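Local coordinates for protein 3-ketosteroid-delta4-5alpha-dehydrogenase (Rhodococcus jostii, PDB 4AT2) that catalyses the introduction of a double bond between C4 and C5 of 3-keto-5alpha-steroids, an FAD-dependent oxidation belonging to steroid catabolism, at residues 104-107 with 108-112; 120-123 with 124-128; 330-333 with 334-338. All blocks are in the same frame, centred on the assembly; numbering follows the deposited sequence.

In the fold
Interactions 1 and 2 are the first turns of helices 105-115 and 122-130, successive in the chain and packed side by side; their centres lie 10 Å apart. Both have an N-cap side chain and a threonine that bonds back to a carbonyl four residues earlier, and each buries apolar side chains while its glutamates are exposed. Lys109 of interaction 1 ties the pair together through Glu122 and Thr126. Interaction 3 stands apart, its centre 25 Å from interaction 1 and 30 Å from interaction 2. It is a buried, irregular loop between strand 324-326 and helix 340-350, held by a two-pronged salt bridge and reaching the second subunit.

Interaction 1 (104-107 with 108-112); sequences SPEN and MKTFM
Glu106 and Thr110 meet one turn apart, where the carbonyl Glu106 O takes two hydrogen bonds from the same threonine. Thr110 N reaches Glu106 O at 3.0 Å and Thr110 OG1 donates to Glu106 O at 2.9 Å, the two donors coming from opposite faces of the carbonyl plane. The hydroxyl gets there because chi1 of -62° sets OG1 beside the backbone N, facing back down the helix. A valine here would probably leave the Glu106 carbonyl with the amide alone of these two donors. The packed side is that of the buried Met108 and Met112, both set against Tyr88 and Cys129, with Arg184 also touching Met108; Phe111 turns its ring to Phe175 in an edge-to-face stack. The start of helix 105-115 is closed by Ser104 as N-cap: Asn107 N donates to Ser104 OG over 3.0 Å, at an N-H...O angle of 159°. The Asn107 side chain leaves the helix instead, its ND2 bonding to Ala180 O and Asp103 OD1. On the exposed side Glu106 is bent at chi2, its carboxylate crossing the lysine chain at an angle, OE2 4.1 Å from Lys109 CD. The charged ends stay apart, Glu106 OE1 and Lys109 NZ being separated by 5.0 Å, and a water bridges them, donating to Glu106 OE1 at 3.0 Å and accepting from Lys109 NZ at 2.8 Å. The ammonium also makes a salt bridge to Glu122 and a hydrogen bond to Thr126 OG1, both on the neighbouring helix 122-130.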
loop_
_atom_site.group_PDB
_atom_site.type_symbol
_atom_site.label_atom_id
_atom_site.label_comp_id
_atom_site.label_asym_id
_atom_site.label_seq_id
_atom_site.Cartn_x
_atom_site.Cartn_y
_atom_site.Cartn_z
ATOM N N SER A 104 12.039 -16.079 -23.416
ATOM C CA SER A 104 12.702 -14.934 -24.029
ATOM C C SER A 104 12.602 -13.761 -23.067
ATOM O O SER A 104 11.722 -13.753 -22.200
ATOM C CB SER A 104 12.016 -14.558 -25.346
ATOM O OG SER A 104 10.703 -14.082 -25.102
ATOM N N PRO A 105 13.487 -12.768 -23.218
ATOM C CA PRO A 105 13.363 -11.574 -22.387
ATOM C C PRO A 105 12.004 -10.893 -22.512
ATOM O O PRO A 105 11.489 -10.402 -21.503
ATOM C CB PRO A 105 14.494 -10.680 -22.886
ATOM C CG PRO A 105 15.533 -11.661 -23.333
ATOM C CD PRO A 105 14.741 -12.756 -23.998
ATOM N N GLU A 106 11.416 -10.882 -23.710
ATOM C CA GLU A 106 10.102 -10.258 -23.872
ATOM C C GLU A 106 9.012 -11.023 -23.131
ATOM O O GLU A 106 8.137 -10.415 -22.506
ATOM C CB GLU A 106 9.722 -10.075 -25.349
ATOM C CG GLU A 106 8.478 -9.201 -25.560
ATOM C CD GLU A 106 8.496 -7.887 -24.771
ATOM O OE1 GLU A 106 9.489 -7.114 -24.847
ATOM O OE2 GLU A 106 7.505 -7.630 -24.046
ATOM N N ASN A 107 9.066 -12.351 -23.209
ATOM C CA ASN A 107 8.087 -13.187 -22.518
ATOM C C ASN A 107 8.220 -13.051 -20.997
ATOM O O ASN A 107 7.226 -12.926 -20.274
ATOM C CB ASN A 107 8.243 -14.641 -22.952
ATOM C CG ASN A 107 7.110 -15.507 -22.457
ATOM O OD1 ASN A 107 5.932 -15.196 -22.678
ATOM N ND2 ASN A 107 7.454 -16.589 -21.762
ATOM N N MET A 108 9.462 -13.057 -20.527
ATOM C CA MET A 108 9.740 -12.860 -19.114
ATOM C C MET A 108 9.217 -11.504 -18.634
ATOM O O MET A 108 8.589 -11.420 -17.576
ATOM C CB MET A 108 11.239 -12.988 -18.873
ATOM C CG MET A 108 11.638 -12.974 -17.417
ATOM S SD MET A 108 13.412 -13.256 -17.351
ATOM C CE MET A 108 13.718 -12.854 -15.638
ATOM N N LYS A 109 9.472 -10.457 -19.416
ATOM C CA LYS A 109 9.023 -9.104 -19.062
ATOM C C LYS A 109 7.488 -9.044 -18.985
ATOM O O LYS A 109 6.923 -8.473 -18.048
ATOM C CB LYS A 109 9.559 -8.065 -20.070
ATOM C CG LYS A 109 8.996 -6.661 -19.838
ATOM C CD LYS A 109 9.374 -5.670 -20.932
ATOM C CE LYS A 109 8.508 -4.417 -20.833
ATOM N NZ LYS A 109 9.058 -3.292 -21.643
ATOM N N THR A 110 6.819 -9.660 -19.957
ATOM C CA THR A 110 5.357 -9.656 -20.004
ATOM C C THR A 110 4.795 -10.298 -18.746
ATOM O O THR A 110 3.876 -9.758 -18.111
ATOM C CB THR A 110 4.850 -10.353 -21.276
ATOM O OG1 THR A 110 5.331 -9.624 -22.415
ATOM C CG2 THR A 110 3.304 -10.379 -21.313
ATOM N N PHE A 111 5.375 -11.429 -18.363
ATOM C CA PHE A 111 4.949 -12.075 -17.131
ATOM C C PHE A 111 5.184 -11.178 -15.913
ATOM O O PHE A 111 4.289 -11.008 -15.068
ATOM C CB PHE A 111 5.642 -13.428 -16.897
ATOM C CG PHE A 111 5.369 -13.976 -15.528
ATOM C CD1 PHE A 111 4.152 -14.602 -15.249
ATOM C CD2 PHE A 111 6.278 -13.779 -14.492
ATOM C CE1 PHE A 111 3.867 -15.067 -13.974
ATOM C CE2 PHE A 111 5.997 -14.235 -13.215
ATOM C CZ PHE A 111 4.795 -14.884 -12.957
ATOM N N MET A 112 6.394 -10.643 -15.799
ATOM C CA MET A 112 6.766 -9.905 -14.587
ATOM C C MET A 112 5.937 -8.632 -14.413
ATOM O O MET A 112 5.523 -8.315 -13.303
ATOM C CB MET A 112 8.262 -9.582 -14.569
ATOM C CG MET A 112 9.130 -10.823 -14.372
ATOM S SD MET A 112 10.895 -10.454 -14.395
ATOM C CE MET A 112 11.154 -9.810 -12.737
HETATM O O HOH W 1 8.794 -4.271 -24.289
#

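Interaction 2 (120-123 with 124-128); sequences ADEE and KITDY
The N-cap of helix 122-130 is Asp121, whose OD1 accepts a hydrogen bond from Lys124 N at 3.0 Å. With chi1 at -175° the carboxylate swings forward over the first turn, and the amide meets OD1 from above the carboxylate plane, 65° out of it. The same carboxylate rests on the lysine side chain, Asp121 CG lying 3.5 Å from Lys124 CB. The two side chains cross at about a right angle and their charged ends stay apart, Asp121 OD2 lying 4.7 Å from Lys124 NZ; that ammonium bonds instead to Ser479 O and makes a cation-pi contact with Tyr498. Ala120, just before the cap, meets Ile125 in the positions of a hydrophobic staple, Ala120 CB 3.7 Å from Ile125 CD1; Ile125 also packs on Met112 and Met113 of helix 105-115. Thr126 doubles the helical bond: its N and OG1 both donate to Glu122 O, from opposite faces of the carbonyl, with OG1 at 2.7 Å. The hydroxyl lies alongside the extended methylenes of Glu122, OG1 3.9 Å from Glu122 CG. Asp127, its CB 3.3 Å from Glu123 O, sends its carboxylate away from the turn to Tyr498 and Arg501 of helix 490-507.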
loop_
_atom_site.group_PDB
_atom_site.type_symbol
_atom_site.label_atom_id
_atom_site.label_comp_id
_atom_site.label_asym_id
_atom_site.label_seq_id
_atom_site.Cartn_x
_atom_site.Cartn_y
_atom_site.Cartn_z
ATOM N N ALA A 120 4.465 -1.756 -11.516
ATOM C CA ALA A 120 5.852 -2.238 -11.580
ATOM C C ALA A 120 6.728 -1.324 -12.442
ATOM O O ALA A 120 6.256 -0.706 -13.399
ATOM C CB ALA A 120 5.894 -3.666 -12.108
ATOM N N ASP A 121 8.004 -1.244 -12.079
ATOM C CA ASP A 121 8.969 -0.370 -12.753
ATOM C C ASP A 121 9.348 -0.989 -14.097
ATOM O O ASP A 121 10.160 -1.908 -14.145
ATOM C CB ASP A 121 10.203 -0.222 -11.848
ATOM C CG ASP A 121 11.225 0.770 -12.380
ATOM O OD1 ASP A 121 11.320 0.973 -13.608
ATOM O OD2 ASP A 121 11.969 1.331 -11.547
ATOM N N GLU A 122 8.763 -0.485 -15.183
ATOM C CA GLU A 122 8.952 -1.115 -16.483
ATOM C C GLU A 122 10.412 -1.045 -16.946
ATOM O O GLU A 122 10.954 -2.020 -17.481
ATOM C CB GLU A 122 8.014 -0.525 -17.544
ATOM C CG GLU A 122 7.994 -1.364 -18.817
ATOM C CD GLU A 122 7.112 -0.806 -19.915
ATOM O OE1 GLU A 122 6.344 0.157 -19.667
ATOM O OE2 GLU A 122 7.194 -1.341 -21.038
ATOM N N GLU A 123 11.050 0.098 -16.730
ATOM C CA GLU A 123 12.459 0.240 -17.091
ATOM C C GLU A 123 13.310 -0.812 -16.382
ATOM O O GLU A 123 14.140 -1.469 -17.011
ATOM C CB GLU A 123 12.983 1.649 -16.775
ATOM C CG GLU A 123 14.431 1.862 -17.202
ATOM C CD GLU A 123 15.083 3.100 -16.591
ATOM O OE1 GLU A 123 14.575 3.662 -15.607
ATOM O OE2 GLU A 123 16.141 3.513 -17.092
ATOM N N LYS A 124 13.114 -0.952 -15.070
ATOM C CA LYS A 124 13.916 -1.893 -14.284
ATOM C C LYS A 124 13.647 -3.337 -14.690
ATOM O O LYS A 124 14.578 -4.102 -14.901
ATOM C CB LYS A 124 13.690 -1.712 -12.775
ATOM C CG LYS A 124 14.750 -2.407 -11.926
ATOM C CD LYS A 124 14.561 -2.191 -10.424
ATOM C CE LYS A 124 14.653 -0.708 -10.090
ATOM N NZ LYS A 124 15.516 -0.417 -8.920
ATOM N N ILE A 125 12.372 -3.706 -14.800
ATOM C CA ILE A 125 12.032 -5.067 -15.213
ATOM C C ILE A 125 12.582 -5.391 -16.605
ATOM O O ILE A 125 13.156 -6.466 -16.801
ATOM C CB ILE A 125 10.529 -5.360 -15.061
ATOM C CG1 ILE A 125 10.219 -5.531 -13.559
ATOM C CG2 ILE A 125 10.134 -6.610 -15.841
ATOM C CD1 ILE A 125 8.746 -5.657 -13.219
ATOM N N THR A 126 12.451 -4.454 -17.544
ATOM C CA THR A 126 12.978 -4.649 -18.909
ATOM C C THR A 126 14.482 -4.926 -18.861
ATOM O O THR A 126 14.977 -5.903 -19.450
ATOM C CB THR A 126 12.655 -3.449 -19.832
ATOM O OG1 THR A 126 11.242 -3.239 -19.843
ATOM C CG2 THR A 126 13.102 -3.720 -21.274
ATOM N N ASP A 127 15.186 -4.082 -18.116
ATOM C CA ASP A 127 16.621 -4.200 -17.920
ATOM C C ASP A 127 17.010 -5.551 -17.284
ATOM O O ASP A 127 17.924 -6.228 -17.748
ATOM C CB ASP A 127 17.071 -3.022 -17.049
ATOM C CG ASP A 127 18.525 -3.078 -16.698
ATOM O OD1 ASP A 127 19.360 -2.922 -17.609
ATOM O OD2 ASP A 127 18.832 -3.233 -15.504
ATOM N N TYR A 128 16.305 -5.933 -16.223
ATOM C CA TYR A 128 16.535 -7.208 -15.550
ATOM C C TYR A 128 16.341 -8.383 -16.509
ATOM O O TYR A 128 17.114 -9.353 -16.484
ATOM C CB TYR A 128 15.553 -7.308 -14.381
ATOM C CG TYR A 128 15.733 -8.504 -13.472
ATOM C CD1 TYR A 128 16.711 -8.516 -12.479
ATOM C CD2 TYR A 128 14.885 -9.609 -13.582
ATOM C CE1 TYR A 128 16.857 -9.610 -11.631
ATOM C CE2 TYR A 128 15.022 -10.702 -12.747
ATOM C CZ TYR A 128 16.004 -10.696 -11.776
ATOM O OH TYR A 128 16.130 -11.780 -10.947
#

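Interaction 3 (330-333 with 334-338)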
loop_
_atom_site.group_PDB
_atom_site.type_symbol
_atom_site.label_atom_id
_atom_site.label_comp_id
_atom_site.label_asym_id
_atom_site.label_seq_id
_atom_site.Cartn_x
_atom_site.Cartn_y
_atom_site.Cartn_z
ATOM N N GLY A 330 -17.336 -19.062 2.573
ATOM C CA GLY A 330 -17.458 -20.353 1.880
ATOM C C GLY A 330 -17.316 -20.285 0.365
ATOM O O GLY A 330 -17.746 -21.196 -0.346
ATOM N N GLN A 331 -16.676 -19.222 -0.127
ATOM C CA GLN A 331 -16.541 -18.970 -1.572
ATOM C C GLN A 331 -15.121 -19.230 -2.059
ATOM O O GLN A 331 -14.161 -18.848 -1.393
ATOM C CB GLN A 331 -16.851 -17.497 -1.882
ATOM C CG GLN A 331 -18.259 -17.060 -1.517
ATOM C CD GLN A 331 -18.397 -15.548 -1.446
ATOM O OE1 GLN A 331 -17.413 -14.828 -1.291
ATOM N NE2 GLN A 331 -19.616 -15.060 -1.550
ATOM N N ARG A 332 -14.978 -19.829 -3.243
ATOM C CA ARG A 332 -13.649 -19.921 -3.865
ATOM C C ARG A 332 -13.160 -18.548 -4.327
ATOM O O ARG A 332 -13.969 -17.686 -4.695
ATOM C CB ARG A 332 -13.659 -20.910 -5.033
ATOM C CG ARG A 332 -13.763 -22.352 -4.589
ATOM C CD ARG A 332 -13.651 -23.302 -5.773
ATOM N NE ARG A 332 -12.306 -23.328 -6.379
ATOM C CZ ARG A 332 -12.052 -23.163 -7.680
ATOM N NH1 ARG A 332 -13.033 -22.876 -8.535
ATOM N NH2 ARG A 332 -10.799 -23.241 -8.132
ATOM N N TYR A 333 -11.843 -18.350 -4.330
ATOM C CA TYR A 333 -11.283 -17.026 -4.683
ATOM C C TYR A 333 -9.944 -17.060 -5.418
ATOM O O TYR A 333 -9.496 -16.026 -5.918
ATOM C CB TYR A 333 -11.144 -16.162 -3.412
ATOM C CG TYR A 333 -10.192 -16.759 -2.390
ATOM C CD1 TYR A 333 -10.656 -17.684 -1.443
ATOM C CD2 TYR A 333 -8.840 -16.388 -2.352
ATOM C CE1 TYR A 333 -9.805 -18.246 -0.506
ATOM C CE2 TYR A 333 -7.970 -16.945 -1.408
ATOM C CZ TYR A 333 -8.464 -17.863 -0.486
ATOM O OH TYR A 333 -7.637 -18.446 0.448
ATOM N N VAL A 334 -9.295 -18.227 -5.473
ATOM C CA VAL A 334 -7.979 -18.341 -6.129
ATOM C C VAL A 334 -7.827 -19.750 -6.737
ATOM O O VAL A 334 -8.243 -20.719 -6.118
ATOM C CB VAL A 334 -6.832 -18.023 -5.130
ATOM C CG1 VAL A 334 -6.778 -19.037 -3.974
ATOM C CG2 VAL A 334 -5.482 -17.899 -5.835
ATOM N N PRO A 335 -7.250 -19.870 -7.955
ATOM C CA PRO A 335 -7.008 -21.239 -8.425
ATOM C C PRO A 335 -5.961 -21.916 -7.532
ATOM O O PRO A 335 -4.933 -21.311 -7.196
ATOM C CB PRO A 335 -6.470 -21.034 -9.848
ATOM C CG PRO A 335 -5.845 -19.653 -9.793
ATOM C CD PRO A 335 -6.805 -18.868 -8.945
ATOM N N GLU A 336 -6.241 -23.158 -7.140
ATOM C CA GLU A 336 -5.439 -23.822 -6.108
ATOM C C GLU A 336 -4.095 -24.332 -6.622
ATOM O O GLU A 336 -3.294 -24.856 -5.836
ATOM C CB GLU A 336 -6.253 -24.928 -5.402
ATOM C CG GLU A 336 -7.448 -24.414 -4.585
ATOM C CD GLU A 336 -8.699 -24.125 -5.415
ATOM O OE1 GLU A 336 -8.718 -24.435 -6.634
ATOM O OE2 GLU A 336 -9.682 -23.581 -4.856
ATOM N N ASP A 337 -3.846 -24.158 -7.927
ATOM C CA ASP A 337 -2.575 -24.561 -8.528
ATOM C C ASP A 337 -1.641 -23.391 -8.821
ATOM O O ASP A 337 -0.569 -23.586 -9.385
ATOM C CB ASP A 337 -2.798 -25.425 -9.781
ATOM C CG ASP A 337 -3.569 -24.703 -10.879
ATOM O OD1 ASP A 337 -4.155 -23.625 -10.615
ATOM O OD2 ASP A 337 -3.571 -25.223 -12.015
ATOM N N THR A 338 -2.016 -22.185 -8.405
ATOM C CA THR A 338 -1.075 -21.079 -8.542
ATOM C C THR A 338 0.012 -21.163 -7.474
ATOM O O THR A 338 -0.035 -22.017 -6.585
ATOM C CB THR A 338 -1.753 -19.683 -8.577
ATOM O OG1 THR A 338 -0.770 -18.704 -8.963
ATOM C CG2 THR A 338 -2.318 -19.301 -7.215
HETATM O O HOH W 2 -10.256 -20.722 -4.166
#
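The backbone is extended at Arg332 and Val334 and bends between them at Tyr333, then closes a type I beta turn from Pro335 to Thr338. Arg332 spans the bend to Glu336 and grips it side-on with two nitrogens: NE donates to Glu336 OE2 at 3.0 Å and NH2 to Glu336 OE1 at 2.8 Å. Each oxygen uses its syn lone pair, and the guanidinium and carboxylate planes lie 27° apart, a paired geometry that limits rotation of both groups. This buried salt bridge is extended by Asp418 at Arg332 NH2 and Lys423 at Glu336 OE1, while Leu325 N donates to Glu336 OE2. The loop so held links strand 324-326 to helix 340-350, and Tyr339, which lines the steroid pocket, follows directly on Thr338. Val334 CG1 lies against the Tyr333 ring, 3.5 Å from CE2, the side chains running the same way; the phenol reaches Thr347. Inside the bend a water accepts from Tyr333 N at 2.9 Å and lies 2.8 Å from Val334 O, which it can serve as donor. On the subunit boundary Arg332 O accepts from Gln331 NE2 of the second subunit, and the bond is returned in the same way.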